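Uncharacterized protein (PDB 4DQA) is of unknown function but probably binds carbohydrate, pairing an N-terminal beta-sandwich domain with a concanavalin A-like lectin/glucanase domain. Local coordinates at residues L31-S36 with L88-I93; P7-E12 with M113-S118. All coordinates share one frame; numbering follows the deposited sequence.

Contact 1 of 2, residues L31-S36 with L88-I93; sequences LVSRLS and LYADNI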
loop_
_atom_site.group_PDB
_atom_site.type_symbol
_atom_site.label_atom_id
_atom_site.label_comp_id
_atom_site.label_asym_id
_atom_site.label_seq_id
_atom_site.Cartn_x
_atom_site.Cartn_y
_atom_site.Cartn_z
ATOM N N LEU A 31 -27.703 -4.212 16.514
ATOM C CA LEU A 31 -28.360 -3.210 15.700
ATOM C C LEU A 31 -29.653 -2.804 16.390
ATOM O O LEU A 31 -30.556 -3.643 16.583
ATOM C CB LEU A 31 -28.651 -3.768 14.315
ATOM C CG LEU A 31 -29.315 -2.806 13.344
ATOM C CD1 LEU A 31 -28.362 -1.658 13.055
ATOM C CD2 LEU A 31 -29.702 -3.574 12.090
ATOM N N VAL A 32 -29.745 -1.522 16.745
ATOM C CA VAL A 32 -30.883 -0.961 17.461
ATOM C C VAL A 32 -31.267 0.402 16.887
ATOM O O VAL A 32 -30.412 1.274 16.699
ATOM C CB VAL A 32 -30.547 -0.795 18.957
ATOM C CG1 VAL A 32 -31.688 -0.161 19.710
ATOM C CG2 VAL A 32 -30.219 -2.143 19.574
ATOM N N SER A 33 -32.547 0.571 16.597
ATOM C CA SER A 33 -33.104 1.854 16.237
ATOM C C SER A 33 -33.975 2.350 17.373
ATOM O O SER A 33 -34.205 1.622 18.338
ATOM C CB SER A 33 -33.925 1.723 14.952
ATOM O OG SER A 33 -34.984 0.791 15.093
ATOM N N ARG A 34 -34.438 3.593 17.281
ATOM C CA ARG A 34 -35.289 4.162 18.334
ATOM C C ARG A 34 -36.352 5.118 17.801
ATOM O O ARG A 34 -36.337 5.522 16.644
ATOM C CB ARG A 34 -34.455 4.904 19.378
ATOM C CG ARG A 34 -33.639 6.065 18.836
ATOM C CD ARG A 34 -33.180 6.958 19.971
ATOM N NE ARG A 34 -34.300 7.682 20.553
ATOM C CZ ARG A 34 -34.204 8.531 21.572
ATOM N NH1 ARG A 34 -33.029 8.752 22.154
ATOM N NH2 ARG A 34 -35.290 9.152 22.012
ATOM N N LEU A 35 -37.272 5.474 18.697
ATOM C CA LEU A 35 -38.280 6.488 18.434
ATOM C C LEU A 35 -37.833 7.863 18.916
ATOM O O LEU A 35 -37.054 7.992 19.869
ATOM C CB LEU A 35 -39.569 6.136 19.179
ATOM C CG LEU A 35 -40.442 5.039 18.589
ATOM C CD1 LEU A 35 -41.556 4.674 19.571
ATOM C CD2 LEU A 35 -41.016 5.505 17.280
ATOM N N SER A 36 -38.360 8.896 18.274
ATOM C CA SER A 36 -38.055 10.266 18.682
ATOM C C SER A 36 -38.711 10.555 20.037
ATOM O O SER A 36 -38.148 11.261 20.883
ATOM C CB SER A 36 -38.539 11.237 17.612
ATOM O OG SER A 36 -39.890 10.969 17.286
ATOM N N LEU A 88 -38.443 3.541 24.037
ATOM C CA LEU A 88 -37.813 4.282 22.952
ATOM C C LEU A 88 -37.022 3.374 22.012
ATOM O O LEU A 88 -37.002 3.608 20.803
ATOM C CB LEU A 88 -36.872 5.347 23.494
ATOM C CG LEU A 88 -37.505 6.462 24.322
ATOM C CD1 LEU A 88 -36.425 7.351 24.927
ATOM C CD2 LEU A 88 -38.443 7.281 23.467
ATOM N N TYR A 89 -36.343 2.371 22.566
ATOM C CA TYR A 89 -35.393 1.575 21.780
ATOM C C TYR A 89 -35.973 0.247 21.344
ATOM O O TYR A 89 -36.658 -0.455 22.117
ATOM C CB TYR A 89 -34.116 1.300 22.560
ATOM C CG TYR A 89 -33.360 2.543 22.911
ATOM C CD1 TYR A 89 -32.423 3.074 22.043
ATOM C CD2 TYR A 89 -33.603 3.194 24.107
ATOM C CE1 TYR A 89 -31.735 4.225 22.364
ATOM C CE2 TYR A 89 -32.927 4.345 24.438
ATOM C CZ TYR A 89 -31.992 4.856 23.562
ATOM O OH TYR A 89 -31.307 6.000 23.881
ATOM N N ALA A 90 -35.682 -0.105 20.101
ATOM C CA ALA A 90 -36.166 -1.349 19.546
ATOM C C ALA A 90 -35.473 -2.528 20.190
ATOM O O ALA A 90 -34.312 -2.450 20.604
ATOM C CB ALA A 90 -35.926 -1.385 18.033
ATOM N N ASP A 91 -36.180 -3.651 20.219
ATOM C CA ASP A 91 -35.542 -4.886 20.621
ATOM C C ASP A 91 -34.367 -5.157 19.692
ATOM O O ASP A 91 -34.445 -4.973 18.464
ATOM C CB ASP A 91 -36.512 -6.050 20.567
ATOM C CG ASP A 91 -37.603 -5.965 21.630
ATOM O OD1 ASP A 91 -37.491 -5.160 22.572
ATOM O OD2 ASP A 91 -38.579 -6.722 21.495
ATOM N N ASN A 92 -33.273 -5.597 20.288
ATOM C CA ASN A 92 -32.045 -5.789 19.563
ATOM C C ASN A 92 -32.124 -6.855 18.476
ATOM O O ASN A 92 -32.776 -7.912 18.622
ATOM C CB ASN A 92 -30.954 -6.185 20.551
ATOM C CG ASN A 92 -29.592 -6.232 19.915
ATOM O OD1 ASN A 92 -29.055 -5.204 19.500
ATOM N ND2 ASN A 92 -29.019 -7.424 19.830
ATOM N N ILE A 93 -31.439 -6.575 17.386
ATOM C CA ILE A 93 -31.179 -7.531 16.329
ATOM C C ILE A 93 -29.679 -7.778 16.290
ATOM O O ILE A 93 -28.901 -6.849 16.494
ATOM C CB ILE A 93 -31.621 -6.923 14.977
ATOM C CG1 ILE A 93 -33.141 -6.930 14.918
ATOM C CG2 ILE A 93 -30.951 -7.610 13.794
ATOM C CD1 ILE A 93 -33.721 -8.244 15.028
HETATM O O HOH W 1 -33.274 -3.425 16.543
#
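Leu88 CB lies over one face of the Arg34 guanidinium, while Val32 CG1 comes to the edge of the Tyr89 ring, near its plane. The two flat groups are inclined to each other by 55°, so they do not stack. Arg34 and Tyr89 instead run side by side in the same direction, Arg34 CB 3.8 Å from Tyr89 CD1 and Arg34 CD 3.9 Å from Tyr89 CE1. Leu88 follows Arg34 likewise, its CD1 3.6 Å from Arg34 NH2. A chi3 of -70° bends the arginine chain about its CG-CD bond and places NE, which donates together with NH2 to Leu35 O, 2.9 Å from NE. This side-on double grip, with the acceptor in the guanidinium plane, fixes the rotation of the group. NH1 is left to form a salt bridge with Glu12, which is also the probable hydrogen-bond partner of Tyr89 OH. At the other end Val32 and Asn92 cross at about a right angle, with Val32 CG2 3.3 Å from Asn92 OD1.

The backbones run antiparallel. Leu31 and Ile93 form a hydrogen-bonded pair, donating in both directions, with Leu31 N 2.9 Å from Ile93 O. Beyond it the register slips by one residue, and a separate bridge forms where Ala90 N donates to Ser33 O over 2.9 Å and Leu35 N to Leu88 O over 2.8 Å. Between the two ladders a water donates to both Leu31 O and Asp91 O, spanning the interruption.

The contact belongs to the pairing of strand 27-35 with the loop leading into strand 93-97. Strand 8-10 lies along the other edge of strand 27-35, while Leu31, Ser33, Ala90 and Ile93 face strand 43-49 of the second sheet.

Contact 2 of 2, residues P7-E12 with M113-S118; sequences PKVYFE and MRVHSS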
loop_
_atom_site.group_PDB
_atom_site.type_symbol
_atom_site.label_atom_id
_atom_site.label_comp_id
_atom_site.label_asym_id
_atom_site.label_seq_id
_atom_site.Cartn_x
_atom_site.Cartn_y
_atom_site.Cartn_z
ATOM N N PRO A 7 -44.382 10.817 15.770
ATOM C CA PRO A 7 -43.015 10.363 16.083
ATOM C C PRO A 7 -42.400 9.532 14.984
ATOM O O PRO A 7 -43.120 8.907 14.204
ATOM C CB PRO A 7 -43.202 9.461 17.291
ATOM C CG PRO A 7 -44.598 8.866 17.090
ATOM C CD PRO A 7 -45.413 9.949 16.367
ATOM N N LYS A 8 -41.073 9.494 14.966
ATOM C CA LYS A 8 -40.327 8.868 13.880
ATOM C C LYS A 8 -39.292 7.899 14.416
ATOM O O LYS A 8 -38.811 8.032 15.540
ATOM C CB LYS A 8 -39.621 9.936 13.046
ATOM C CG LYS A 8 -40.592 10.832 12.263
ATOM C CD LYS A 8 -39.844 11.788 11.345
ATOM C CE LYS A 8 -40.800 12.547 10.415
ATOM N NZ LYS A 8 -41.802 13.357 11.169
ATOM N N VAL A 9 -38.925 6.939 13.577
ATOM C CA VAL A 9 -37.883 5.974 13.908
ATOM C C VAL A 9 -36.560 6.418 13.284
ATOM O O VAL A 9 -36.539 6.908 12.160
ATOM C CB VAL A 9 -38.294 4.580 13.397
ATOM C CG1 VAL A 9 -37.135 3.601 13.451
ATOM C CG2 VAL A 9 -39.475 4.066 14.222
ATOM N N TYR A 10 -35.476 6.275 14.039
ATOM C CA TYR A 10 -34.167 6.690 13.575
ATOM C C TYR A 10 -33.080 5.965 14.337
ATOM O O TYR A 10 -33.352 5.215 15.272
ATOM C CB TYR A 10 -34.009 8.214 13.717
ATOM C CG TYR A 10 -33.858 8.733 15.126
ATOM C CD1 TYR A 10 -34.952 8.817 15.985
ATOM C CD2 TYR A 10 -32.622 9.181 15.593
ATOM C CE1 TYR A 10 -34.805 9.302 17.276
ATOM C CE2 TYR A 10 -32.478 9.658 16.874
ATOM C CZ TYR A 10 -33.571 9.730 17.705
ATOM O OH TYR A 10 -33.421 10.212 18.980
ATOM N N PHE A 11 -31.837 6.193 13.928
ATOM C CA PHE A 11 -30.682 5.683 14.647
ATOM C C PHE A 11 -30.022 6.749 15.529
ATOM O O PHE A 11 -29.696 7.819 15.050
ATOM C CB PHE A 11 -29.658 5.162 13.646
ATOM C CG PHE A 11 -30.037 3.854 12.997
ATOM C CD1 PHE A 11 -30.101 2.707 13.742
ATOM C CD2 PHE A 11 -30.276 3.777 11.630
ATOM C CE1 PHE A 11 -30.399 1.500 13.135
ATOM C CE2 PHE A 11 -30.574 2.572 11.021
ATOM C CZ PHE A 11 -30.617 1.432 11.793
ATOM N N GLU A 12 -29.830 6.431 16.805
ATOM C CA GLU A 12 -29.352 7.396 17.813
ATOM C C GLU A 12 -27.900 7.728 17.592
ATOM O O GLU A 12 -27.488 8.884 17.718
ATOM C CB GLU A 12 -29.518 6.795 19.207
ATOM C CG GLU A 12 -29.139 7.696 20.358
ATOM C CD GLU A 12 -29.524 7.067 21.673
ATOM O OE1 GLU A 12 -28.795 6.170 22.152
ATOM O OE2 GLU A 12 -30.575 7.448 22.214
HETATM N N MSE A 113 -26.517 0.256 7.323
HETATM C CA MSE A 113 -27.805 -0.388 7.551
HETATM C C MSE A 113 -28.927 0.642 7.579
HETATM O O MSE A 113 -28.840 1.642 8.272
HETATM C CB MSE A 113 -27.792 -1.112 8.887
HETATM C CG MSE A 113 -26.717 -2.174 9.051
HETATM SE SE MSE A 113 -26.998 -3.659 7.819
HETATM C CE MSE A 113 -28.848 -3.945 8.022
ATOM N N ARG A 114 -29.988 0.367 6.837
ATOM C CA ARG A 114 -31.154 1.214 6.801
ATOM C C ARG A 114 -32.220 0.665 7.702
ATOM O O ARG A 114 -32.400 -0.544 7.780
ATOM C CB ARG A 114 -31.703 1.271 5.378
ATOM C CG ARG A 114 -32.876 2.205 5.220
ATOM C CD ARG A 114 -33.194 2.415 3.767
ATOM N NE ARG A 114 -32.221 3.253 3.061
ATOM C CZ ARG A 114 -32.319 4.576 2.933
ATOM N NH1 ARG A 114 -33.327 5.229 3.507
ATOM N NH2 ARG A 114 -31.410 5.249 2.225
ATOM N N VAL A 115 -32.933 1.558 8.383
ATOM C CA VAL A 115 -34.125 1.162 9.126
ATOM C C VAL A 115 -35.373 1.622 8.375
ATOM O O VAL A 115 -35.394 2.690 7.731
ATOM C CB VAL A 115 -34.109 1.681 10.601
ATOM C CG1 VAL A 115 -34.109 3.209 10.646
ATOM C CG2 VAL A 115 -35.290 1.123 11.397
ATOM N N HIS A 116 -36.420 0.808 8.468
ATOM C CA HIS A 116 -37.715 1.019 7.855
ATOM C C HIS A 116 -38.770 0.817 8.949
ATOM O O HIS A 116 -38.504 0.172 9.977
ATOM C CB HIS A 116 -37.987 -0.043 6.778
ATOM C CG HIS A 116 -36.898 -0.221 5.777
ATOM N ND1 HIS A 116 -36.742 0.591 4.676
ATOM C CD2 HIS A 116 -35.901 -1.134 5.713
ATOM C CE1 HIS A 116 -35.686 0.196 3.988
ATOM N NE2 HIS A 116 -35.176 -0.868 4.581
ATOM N N SER A 117 -39.986 1.312 8.726
ATOM C CA SER A 117 -41.067 1.015 9.638
ATOM C C SER A 117 -42.378 0.899 8.889
ATOM O O SER A 117 -42.668 1.708 8.016
ATOM C CB SER A 117 -41.208 2.106 10.713
ATOM O OG SER A 117 -42.289 1.830 11.607
ATOM N N SER A 118 -43.154 -0.113 9.245
ATOM C CA SER A 118 -44.493 -0.247 8.701
ATOM C C SER A 118 -45.521 0.487 9.555
ATOM O O SER A 118 -46.713 0.523 9.218
ATOM C CB SER A 118 -44.862 -1.728 8.567
ATOM O OG SER A 118 -44.831 -2.391 9.836
#
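Val9 and Ser117 mark the nearest backbone approach, with CA atoms 7.3 Å apart, and the two segments run nearly antiparallel, their directions 165° apart, too widely spaced to be paired strands. Side chains, chiefly apolar ones, meet between them: Val9, Phe11, Val115 and Ser117 start out toward the opposite segment, whereas Tyr10, Arg114 and His116 start away from it.

Val115 is the shared partner, CG1 nearer Phe11 and CG2 nearer Val9 of segment 7-12. Its chi1 of 63° puts CG1 between the backbone N and the carbonyl carbon, where it meets Phe11 CE2 at 3.6 Å. CG2 packs on Val9 CG1 at 3.7 Å, the two valines crossing obliquely. Phe11 and Val115 slide past each other in opposite directions, and Val115 CB also lies 3.7 Å from Phe11 CZ. Phe11 also reaches the backbone of the facing strand: CE2 is 3.4 Å from Met113 O, and, separately, the carbonyl carbon of Arg114 sits at the ring edge, near its plane. Met113, a selenomethionine, turns its own side chain away, onto Phe131. At the far end Val9 CG2 rests more loosely on Ser117 CB, at 4.4 Å. The hydroxyl of Ser117 is engaged apart from this packing, bonded to Asp44 O and to the backbone N of Ser119 and Val120.

Tyr47 of strand 43-49 adds to the same layer, touching both Phe11 and Val115, and Leu31 and Leu35 of strand 27-35 continue it beside Phe11 and Val9. Strand 8-10 belongs to one sheet and strand 107-117 to another, so this is core packing between facing sheets of a beta-sandwich, consistent with the immunoglobulin-like fold of the E-set clan.

Overall arrangement
From the N terminus, the chain passes first through 7-12, then 31-36, and only after strand 43-49, helix 52-62 and strand 80-83 returns through 88-93 to close contact 1. Contact 2 closes later, when 113-118 comes back to face 7-12, so contact 1 is nested within its loop. Their centres lie about 8 Å apart. The inner closure builds within one sheet, bringing the approach to strand 93-97 against strand 27-35; the outer one ties that sheet, through its strand 8-10, to strand 107-117 of the second. They meet where Val32 O packs on Phe11 CD1 and Ser36 OG on Pro7 CA, all within the N-terminal domain.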